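Local atomic coordinates of glycoside Hydrolase Family 43_12 (Metagenome, PDB entry 7JVH), a protein that probably hydrolyses glycosidic bonds in plant cell-wall polysaccharides, as a gut-metagenome member of glycoside hydrolase family 43. Residues G228-I231 with E232-P235. Sequence-based numbering, arbitrary orientation.
Sequences GTDI and EKKP
Pro235 packs its ring against the backbone of Gly228, CG lying 3.4 Å from Gly228 N. Glycine suits this place because a beta carbon on it would collide with Pro235 CB. The neighbouring ring carbon, Pro235 CD, sits 3.2 Å from Asp230 O, a carbonyl that also accepts a hydrogen bond from Lys233 N (3.0 Å). One residue on, Lys234 N bonds to Ile231 O at 2.9 Å. These i to i+3 bonds make a short 3-10 turn in the loop from strand 215-226 to strand 239-246, the edge strands of successive blades in the five-bladed beta-propeller of family 43 enzymes. Pro235 is buried, its compact apolar ring suiting that side, and its O also bonds to Tyr197 OH.

The Asp230 side is looser. With CG anti to the backbone N (chi1 -180°), its short side chain brings the carboxylate back over the turn, where OD1 accepts a weak bond from Glu232 N (3.3 Å), as in an Asx turn. The exposed Lys233 lays its aliphatic chain across OD2, and NZ makes a long salt bridge with it (4.0 Å). Replacing Asp230 by an alanine is likely to leave the Lys233 amine without this distant countercharge and Glu232 N without its weak acceptor.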
loop_
_atom_site.group_PDB
_atom_site.type_symbol
_atom_site.label_atom_id
_atom_site.label_comp_id
_atom_site.label_asym_id
_atom_site.label_seq_id
_atom_site.Cartn_x
_atom_site.Cartn_y
_atom_site.Cartn_z
ATOM N N GLY A 228 0.381 -24.756 9.321
ATOM C CA GLY A 228 1.332 -24.525 8.239
ATOM C C GLY A 228 1.839 -25.815 7.614
ATOM O O GLY A 228 1.172 -26.853 7.710
ATOM N N THR A 229 3.019 -25.748 6.985
ATOM C CA THR A 229 3.657 -26.907 6.335
ATOM C C THR A 229 4.030 -28.030 7.313
ATOM O O THR A 229 4.039 -29.199 6.947
ATOM C CB THR A 229 4.938 -26.520 5.566
ATOM O OG1 THR A 229 5.769 -25.725 6.417
ATOM C CG2 THR A 229 4.597 -25.728 4.310
ATOM N N ASP A 230 4.360 -27.655 8.553
ATOM C CA ASP A 230 4.683 -28.603 9.619
ATOM C C ASP A 230 4.289 -28.030 10.985
ATOM O O ASP A 230 4.995 -27.174 11.537
ATOM C CB ASP A 230 6.171 -28.959 9.590
ATOM C CG ASP A 230 6.562 -29.952 10.681
ATOM O OD1 ASP A 230 5.665 -30.517 11.339
ATOM O OD2 ASP A 230 7.763 -30.182 10.897
ATOM N N ILE A 231 3.168 -28.533 11.526
ATOM C CA ILE A 231 2.548 -27.988 12.741
ATOM C C ILE A 231 3.444 -28.104 13.975
ATOM O O ILE A 231 3.429 -27.216 14.833
ATOM C CB ILE A 231 1.154 -28.611 12.991
ATOM C CG1 ILE A 231 0.357 -27.762 13.980
ATOM C CG2 ILE A 231 1.270 -30.053 13.469
ATOM C CD1 ILE A 231 -1.143 -27.801 13.738
ATOM N N GLU A 232 4.245 -29.174 14.042
ATOM C CA GLU A 232 5.230 -29.371 15.111
ATOM C C GLU A 232 6.161 -28.158 15.303
ATOM O O GLU A 232 6.630 -27.905 16.398
ATOM C CB GLU A 232 6.072 -30.631 14.867
ATOM C CG GLU A 232 5.372 -31.952 15.165
ATOM C CD GLU A 232 6.253 -33.178 14.995
ATOM O OE1 GLU A 232 7.511 -33.118 15.065
ATOM O OE2 GLU A 232 5.655 -34.244 14.804
ATOM N N LYS A 233 6.439 -27.431 14.210
ATOM C CA LYS A 233 7.310 -26.246 14.221
ATOM C C LYS A 233 6.596 -24.952 14.660
ATOM O O LYS A 233 7.212 -23.888 14.693
ATOM C CB LYS A 233 7.957 -26.039 12.843
ATOM C CG LYS A 233 8.825 -27.209 12.378
ATOM C CD LYS A 233 9.679 -26.883 11.168
ATOM C CE LYS A 233 10.776 -27.938 10.986
ATOM N NZ LYS A 233 11.023 -28.354 9.566
ATOM N N LYS A 234 5.304 -25.051 14.995
ATOM C CA LYS A 234 4.482 -23.914 15.418
ATOM C C LYS A 234 4.486 -22.795 14.381
ATOM O O LYS A 234 4.798 -21.652 14.696
ATOM C CB LYS A 234 4.948 -23.374 16.774
ATOM C CG LYS A 234 4.951 -24.397 17.895
ATOM C CD LYS A 234 5.796 -23.901 19.063
ATOM C CE LYS A 234 5.529 -24.651 20.352
ATOM N NZ LYS A 234 6.059 -26.050 20.332
ATOM N N PRO A 235 4.150 -23.093 13.106
ATOM C CA PRO A 235 4.140 -22.081 12.051
ATOM C C PRO A 235 3.258 -20.878 12.378
ATOM O O PRO A 235 2.100 -21.049 12.720
ATOM C CB PRO A 235 3.598 -22.845 10.838
ATOM C CG PRO A 235 3.035 -24.123 11.363
ATOM C CD PRO A 235 3.786 -24.430 12.609
#